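Local coordinates for protein nudix hydrolase DR_0079 (Deinococcus radiodurans, PDB 2O5F) that hydrolyses nucleoside di- and triphosphates to monophosphates, with a marked preference for CDP and CTP and with magnesium as cofactor, at residues S67-V72 against R84-L90; E79-R83 against I94-W99; P101-F105 against L162-Y167. All blocks are in the same frame, centred on the assembly; numbering follows the deposited sequence.

Interaction 1. Residues S67-V72 against R84-L90; sequences SVGGAV and REAREEL
Residues 68-71 run as an extended strand while 84-90 form the C-terminal half of helix 78-90, the two short axes passing 7.5 Å apart at 120°, with the CA atoms of Val68 and Ala86 5.8 Å apart. Gly69-Val72 and Arg84-Leu90 belong to the Nudix box, the strand-loop-helix signature of this hydrolase family, with Gly70, Glu76, Arg84, Glu85, Glu88 and Glu89 at the signature's glycine, glutamate and arginine positions. Ser67, with helical phi/psi (-58/-45), and Val68 form a classic beta bulge opposite Ala39 on the neighbouring strand. Val68 (chi1 t) fills the gap to the helix: its CG1 lies 3.4 Å from Ala86 N and its CG2 3.3 Å from Leu90 CD1. Gly69 and Gly70 stay extended. Glu89 (m, t) accepts a hydrogen bond from Gly69 N at its OE1, 3.0 Å away. Glu85 (m, m) folds so that OE1 comes to 3.3 Å from Gly70 CA, and a CB on Gly70 would clash with it. Glu85 and Glu89 are the inferred Mg2+ ligands; the Gly69 bond is consistent with holding Glu89, and Gly70 leaves room for Glu85. Arg84 (t, t, p) belongs to a salt-bridge network: NH1 is 3.1 Å from Glu85 OE1, in a weak hydrogen bond, and 3.5 Å from Glu88 OE1, while NE pairs with Glu76. The guanidinium ties helix to strand end through NH2, which donates to Ala71 O at 3.0 Å with an N-H...O angle of 141°.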
# COMPACT_ATOMS: atom_id res chain seq x y z
N SER A 67 4.07 -0.17 -4.14
CA SER A 67 5.48 -0.20 -3.74
C SER A 67 5.65 -0.72 -2.31
O SER A 67 6.52 -1.55 -2.04
CB SER A 67 6.08 1.20 -3.83
OG SER A 67 5.86 1.78 -5.12
N VAL A 68 4.82 -0.21 -1.41
CA VAL A 68 4.86 -0.59 0.01
C VAL A 68 3.42 -0.70 0.51
O VAL A 68 2.62 0.20 0.30
CB VAL A 68 5.53 0.50 0.89
CG1 VAL A 68 5.82 -0.07 2.27
CG2 VAL A 68 6.78 1.02 0.22
N GLY A 69 3.08 -1.80 1.18
CA GLY A 69 1.73 -1.93 1.67
C GLY A 69 1.55 -2.99 2.74
O GLY A 69 2.21 -4.02 2.71
N GLY A 70 0.65 -2.73 3.68
CA GLY A 70 0.41 -3.71 4.73
C GLY A 70 -0.60 -3.23 5.75
O GLY A 70 -0.93 -2.04 5.80
N ALA A 71 -1.09 -4.15 6.56
CA ALA A 71 -2.06 -3.83 7.59
C ALA A 71 -1.43 -3.07 8.74
O ALA A 71 -0.27 -3.29 9.09
CB ALA A 71 -2.72 -5.11 8.10
N VAL A 72 -2.20 -2.17 9.34
CA VAL A 72 -1.74 -1.39 10.48
C VAL A 72 -1.99 -2.24 11.73
O VAL A 72 -3.09 -2.75 11.93
CB VAL A 72 -2.54 -0.07 10.64
CG1 VAL A 72 -2.01 0.73 11.81
CG2 VAL A 72 -2.47 0.74 9.35
N ARG A 84 7.27 1.09 9.24
CA ARG A 84 7.57 -0.32 9.46
C ARG A 84 7.56 -1.14 8.17
O ARG A 84 8.50 -1.89 7.91
CB ARG A 84 6.57 -0.91 10.47
CG ARG A 84 6.70 -2.41 10.71
CD ARG A 84 5.73 -2.90 11.79
NE ARG A 84 4.33 -2.54 11.52
CZ ARG A 84 3.59 -3.06 10.55
NH1 ARG A 84 4.10 -3.96 9.72
NH2 ARG A 84 2.33 -2.68 10.41
N GLU A 85 6.51 -1.00 7.37
CA GLU A 85 6.42 -1.76 6.12
C GLU A 85 7.49 -1.34 5.10
O GLU A 85 8.03 -2.18 4.39
CB GLU A 85 5.03 -1.58 5.49
CG GLU A 85 3.88 -2.17 6.31
CD GLU A 85 3.80 -3.70 6.23
OE1 GLU A 85 2.91 -4.28 6.88
OE2 GLU A 85 4.63 -4.31 5.53
N ALA A 86 7.79 -0.05 5.04
CA ALA A 86 8.80 0.44 4.11
C ALA A 86 10.15 -0.17 4.42
O ALA A 86 10.90 -0.54 3.52
CB ALA A 86 8.89 1.97 4.17
N ARG A 87 10.49 -0.29 5.70
CA ARG A 87 11.79 -0.86 6.02
C ARG A 87 11.83 -2.38 5.89
O ARG A 87 12.84 -2.93 5.47
CB ARG A 87 12.23 -0.43 7.42
CG ARG A 87 11.37 -0.90 8.54
CD ARG A 87 11.63 -0.04 9.76
NE ARG A 87 13.06 0.14 9.99
CZ ARG A 87 13.57 1.09 10.78
NH1 ARG A 87 12.75 1.93 11.41
NH2 ARG A 87 14.88 1.19 10.95
N GLU A 88 10.73 -3.07 6.21
CA GLU A 88 10.75 -4.52 6.09
C GLU A 88 10.58 -5.04 4.66
O GLU A 88 11.04 -6.12 4.34
CB GLU A 88 9.68 -5.16 6.99
CG GLU A 88 8.26 -4.89 6.56
CD GLU A 88 7.25 -5.65 7.41
OE1 GLU A 88 6.03 -5.47 7.18
OE2 GLU A 88 7.66 -6.43 8.30
N GLU A 89 9.92 -4.27 3.80
CA GLU A 89 9.71 -4.70 2.42
C GLU A 89 10.72 -4.10 1.43
O GLU A 89 11.16 -4.78 0.51
CB GLU A 89 8.30 -4.36 1.95
CG GLU A 89 7.17 -4.90 2.83
CD GLU A 89 5.79 -4.55 2.31
OE1 GLU A 89 5.54 -3.35 2.00
OE2 GLU A 89 4.94 -5.46 2.21
N LEU A 90 11.07 -2.83 1.62
CA LEU A 90 11.98 -2.17 0.69
C LEU A 90 13.31 -1.78 1.30
O LEU A 90 14.17 -1.24 0.60
CB LEU A 90 11.32 -0.91 0.12
CG LEU A 90 9.97 -1.02 -0.61
CD1 LEU A 90 9.65 0.35 -1.24
CD2 LEU A 90 10.04 -2.08 -1.71

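Interaction 2. Residues E79-R83 against I94-W99; sequences EEAFR and IDALSW
A mixed contact, aromatic on its inner side and ionic at the surface, joins the first half of helix 78-90 to the 3-10 turn 94-96 and the start of strand 98-105. The CA atoms of Arg83 and Ile94 come to 6.0 Å. Phe82 (chi1 t) points its edge at the face of Trp99 (chi1 p), a T-shaped pair with centroids 5.4 Å apart and planes at 77°. Ile94 (p, t) lays CG2 over the Phe82 face, 4.0 Å from the centroid, as a CH-pi contact. The chain thus folds back from the helix of the Nudix box onto the sheet, where Tyr119 and Leu121 of strand 115-122 also meet Phe82. Farther out, Arg83 (t, t, m) makes a bidentate salt bridge, NE to Asp95 OD2 at 2.8 Å and NH2 to Asp95 OD1 at 2.9 Å; NH2 also reaches Glu79 OE2 at 3.1 Å. One water donates to Arg83 O (2.7 Å) and accepts from Ile94 N (3.2 Å).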
# COMPACT_ATOMS: atom_id res chain seq x y z
N GLU A 79 1.29 6.41 10.14
CA GLU A 79 2.69 6.72 9.84
C GLU A 79 3.64 5.63 10.36
O GLU A 79 4.60 5.26 9.68
CB GLU A 79 3.08 8.07 10.46
CG GLU A 79 4.46 8.56 10.03
CD GLU A 79 4.88 9.84 10.74
OE1 GLU A 79 3.99 10.63 11.12
OE2 GLU A 79 6.10 10.04 10.92
N GLU A 80 3.38 5.13 11.56
CA GLU A 80 4.22 4.09 12.14
C GLU A 80 4.16 2.81 11.31
O GLU A 80 5.17 2.14 11.12
CB GLU A 80 3.82 3.82 13.59
CG GLU A 80 4.11 4.99 14.52
CD GLU A 80 3.48 4.83 15.89
OE1 GLU A 80 2.63 3.92 16.05
OE2 GLU A 80 3.84 5.61 16.80
N ALA A 81 2.97 2.47 10.82
CA ALA A 81 2.83 1.27 10.01
C ALA A 81 3.59 1.45 8.70
O ALA A 81 4.22 0.53 8.20
CB ALA A 81 1.36 1.00 9.73
N PHE A 82 3.53 2.67 8.18
CA PHE A 82 4.20 3.01 6.93
C PHE A 82 5.70 2.84 7.12
O PHE A 82 6.35 2.15 6.33
CB PHE A 82 3.84 4.45 6.54
CG PHE A 82 4.57 4.98 5.33
CD1 PHE A 82 4.89 4.15 4.27
CD2 PHE A 82 4.91 6.33 5.25
CE1 PHE A 82 5.55 4.65 3.14
CE2 PHE A 82 5.56 6.83 4.13
CZ PHE A 82 5.88 5.99 3.07
N ARG A 83 6.25 3.45 8.17
CA ARG A 83 7.68 3.34 8.42
C ARG A 83 8.11 1.88 8.57
O ARG A 83 9.16 1.47 8.08
CB ARG A 83 8.07 4.11 9.68
CG ARG A 83 9.57 4.06 9.96
CD ARG A 83 9.97 4.91 11.15
NE ARG A 83 9.79 6.34 10.91
CZ ARG A 83 8.72 7.04 11.30
NH1 ARG A 83 7.73 6.44 11.95
NH2 ARG A 83 8.66 8.34 11.05
N ILE A 94 11.97 5.82 5.65
CA ILE A 94 11.19 6.95 5.15
C ILE A 94 11.72 8.29 5.64
O ILE A 94 11.62 9.30 4.96
CB ILE A 94 9.68 6.84 5.52
CG1 ILE A 94 9.50 6.91 7.03
CG2 ILE A 94 9.11 5.53 4.98
CD1 ILE A 94 8.03 6.91 7.46
N ASP A 95 12.31 8.29 6.83
CA ASP A 95 12.86 9.51 7.41
C ASP A 95 14.08 9.99 6.62
O ASP A 95 14.47 11.15 6.71
CB ASP A 95 13.22 9.28 8.88
CG ASP A 95 12.03 8.82 9.70
OD1 ASP A 95 10.98 9.49 9.66
OD2 ASP A 95 12.15 7.79 10.41
N ALA A 96 14.67 9.09 5.84
CA ALA A 96 15.85 9.42 5.04
C ALA A 96 15.47 9.91 3.65
O ALA A 96 16.33 10.31 2.87
CB ALA A 96 16.76 8.19 4.93
N LEU A 97 14.18 9.90 3.35
CA LEU A 97 13.73 10.35 2.04
C LEU A 97 12.56 11.32 2.18
O LEU A 97 12.06 11.55 3.28
CB LEU A 97 13.29 9.15 1.19
CG LEU A 97 14.29 8.00 1.02
CD1 LEU A 97 13.68 6.96 0.10
CD2 LEU A 97 15.60 8.51 0.46
N SER A 98 12.15 11.90 1.06
CA SER A 98 11.03 12.82 1.06
C SER A 98 9.74 12.03 0.82
O SER A 98 9.68 11.21 -0.10
CB SER A 98 11.21 13.87 -0.04
OG SER A 98 10.02 14.62 -0.24
N TRP A 99 8.73 12.26 1.65
CA TRP A 99 7.43 11.58 1.52
C TRP A 99 6.31 12.45 2.06
O TRP A 99 6.54 13.43 2.77
CB TRP A 99 7.41 10.25 2.27
CG TRP A 99 7.56 10.37 3.76
CD1 TRP A 99 8.73 10.41 4.46
CD2 TRP A 99 6.51 10.46 4.74
NE1 TRP A 99 8.48 10.52 5.80
CE2 TRP A 99 7.12 10.55 6.00
CE3 TRP A 99 5.11 10.47 4.67
CZ2 TRP A 99 6.39 10.65 7.20
CZ3 TRP A 99 4.38 10.57 5.85
CH2 TRP A 99 5.03 10.65 7.10
O HOH W 1 11.03 3.11 7.04

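Interaction 3. Residues P101-F105 against L162-Y167; sequences PLASF and LVRRCY
Phe105, Leu102 and Cys166 carry most of this contact, in which the outer strand 101-105 meets the C-terminal helix (162-166 here) across axes 9.7 Å apart at 112°. The CA atoms of Ala103 and Cys166 are 7.0 Å apart, those of Phe105 and Leu162 9.5 Å. A classic beta bulge breaks the strand's alternation: Leu102, with phi/psi -92/-43, and Ala103 both face Val118 of the adjacent strand, and both direct CB toward the helix, as Phe105 does. Phe105 (chi1 m, chi2 -68°) reaches from the strand toward the helix so that CE2 lies 3.9 Å from Leu162 CD2 and CZ 3.7 Å from Arg165 CB. The sulfur of Cys166 (chi1 m) sits beside the same ring, at its edge, with SG 3.9 Å from Phe105 CE2 and 5.2 Å from the ring centroid. Leu102 (t, p) closes the other end, CD2 lying 3.6 Å from Cys166 CB and 3.7 Å from Tyr167 OH. Between these two side chains, Ala103 CB approaches Cys166 SG at 4.4 Å. In the alpha-beta-alpha layering of the Nudix fold, helix 159-166 lies on the sheet, Leu162 also touching Phe40, Met116 and Val118. The polar ends engage other residues: Tyr167 OH bonds Glu120, and Arg165 pairs with Glu161 one turn back. No hydrogen bond or salt bridge links the two segments, so strand and helix are held together here by apolar and sulfur-aromatic packing, with the bulge turning two successive side chains, Leu102 and Ala103, toward the helix.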
# COMPACT_ATOMS: atom_id res chain seq x y z
N PRO A 101 1.63 12.40 2.79
CA PRO A 101 0.35 11.71 2.66
C PRO A 101 -0.21 12.10 1.29
O PRO A 101 -0.29 13.29 0.96
CB PRO A 101 -0.47 12.30 3.80
CG PRO A 101 0.56 12.58 4.84
CD PRO A 101 1.67 13.20 4.02
N LEU A 102 -0.59 11.11 0.50
CA LEU A 102 -1.13 11.40 -0.82
C LEU A 102 -2.65 11.51 -0.73
O LEU A 102 -3.25 12.42 -1.31
CB LEU A 102 -0.72 10.29 -1.79
CG LEU A 102 -0.77 10.59 -3.29
CD1 LEU A 102 0.16 11.76 -3.62
CD2 LEU A 102 -0.36 9.35 -4.07
N ALA A 103 -3.26 10.59 0.00
CA ALA A 103 -4.70 10.59 0.16
C ALA A 103 -5.13 9.61 1.24
O ALA A 103 -4.34 8.80 1.71
CB ALA A 103 -5.37 10.22 -1.16
N SER A 104 -6.40 9.71 1.62
CA SER A 104 -7.00 8.83 2.62
C SER A 104 -8.32 8.34 2.03
O SER A 104 -9.04 9.11 1.40
CB SER A 104 -7.26 9.61 3.92
OG SER A 104 -6.04 10.00 4.53
N PHE A 105 -8.63 7.06 2.23
CA PHE A 105 -9.87 6.50 1.68
C PHE A 105 -10.65 5.63 2.65
O PHE A 105 -10.07 4.99 3.53
CB PHE A 105 -9.57 5.65 0.45
CG PHE A 105 -8.93 6.41 -0.68
CD1 PHE A 105 -9.63 7.39 -1.37
CD2 PHE A 105 -7.62 6.12 -1.05
CE1 PHE A 105 -9.04 8.07 -2.43
CE2 PHE A 105 -7.01 6.80 -2.11
CZ PHE A 105 -7.72 7.77 -2.80
N LEU A 162 -6.26 2.50 -6.78
CA LEU A 162 -5.38 3.44 -6.08
C LEU A 162 -4.62 4.33 -7.06
O LEU A 162 -4.45 5.53 -6.83
CB LEU A 162 -4.37 2.69 -5.20
CG LEU A 162 -4.92 2.14 -3.89
CD1 LEU A 162 -3.80 1.40 -3.15
CD2 LEU A 162 -5.45 3.30 -3.02
N VAL A 163 -4.16 3.73 -8.16
CA VAL A 163 -3.43 4.49 -9.17
C VAL A 163 -4.34 5.52 -9.82
O VAL A 163 -3.95 6.68 -10.01
CB VAL A 163 -2.84 3.56 -10.25
CG1 VAL A 163 -2.29 4.39 -11.42
CG2 VAL A 163 -1.75 2.71 -9.65
N ARG A 164 -5.55 5.10 -10.18
CA ARG A 164 -6.50 6.02 -10.80
C ARG A 164 -6.95 7.13 -9.85
O ARG A 164 -7.03 8.29 -10.25
CB ARG A 164 -7.72 5.26 -11.33
CG ARG A 164 -7.44 4.42 -12.57
CD ARG A 164 -8.72 3.99 -13.26
NE ARG A 164 -8.46 3.57 -14.64
CZ ARG A 164 -8.15 2.32 -14.99
NH1 ARG A 164 -8.07 1.37 -14.07
NH2 ARG A 164 -7.90 2.04 -16.26
N ARG A 165 -7.24 6.79 -8.60
CA ARG A 165 -7.69 7.81 -7.66
C ARG A 165 -6.58 8.75 -7.21
O ARG A 165 -6.82 9.93 -6.96
CB ARG A 165 -8.33 7.16 -6.43
CG ARG A 165 -9.71 6.58 -6.68
CD ARG A 165 -10.24 5.90 -5.43
NE ARG A 165 -11.58 5.34 -5.62
CZ ARG A 165 -12.70 6.06 -5.65
NH1 ARG A 165 -12.65 7.37 -5.51
NH2 ARG A 165 -13.87 5.46 -5.82
N CYS A 166 -5.35 8.24 -7.11
CA CYS A 166 -4.24 9.07 -6.66
C CYS A 166 -3.52 9.83 -7.76
O CYS A 166 -2.94 10.90 -7.51
CB CYS A 166 -3.23 8.22 -5.89
SG CYS A 166 -3.86 7.53 -4.34
N TYR A 167 -3.53 9.29 -8.98
CA TYR A 167 -2.87 9.95 -10.10
C TYR A 167 -3.83 10.14 -11.27
O TYR A 167 -3.98 9.26 -12.12
CB TYR A 167 -1.65 9.14 -10.56
CG TYR A 167 -0.58 8.94 -9.50
CD1 TYR A 167 -0.56 7.80 -8.70
CD2 TYR A 167 0.38 9.92 -9.27
CE1 TYR A 167 0.40 7.64 -7.69
CE2 TYR A 167 1.34 9.77 -8.28
CZ TYR A 167 1.34 8.63 -7.49
OH TYR A 167 2.28 8.50 -6.48

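Overall arrangement
Interactions 1 and 2 share helix 78-90, the Nudix helix, and interlock along the chain, their segments alternating; their centres lie 10 Å apart and they touch through Ala86 with Ile94 and Val72 with Ala81. Interaction 3 follows in series, about 17 Å from either by centres, and adjoins interaction 2 along strand 98-105. The four-stranded mixed sheet unites all three. Its outermost strands, 68-71 and 98-105, meet the Nudix helix in interaction 1 and helix 159-166 in interaction 3, on opposite faces, which gives the layered Nudix fold. The inferred Mg2+ ligands lie in interaction 1, on one face, whereas interaction 3 packs helix 159-166 on the other.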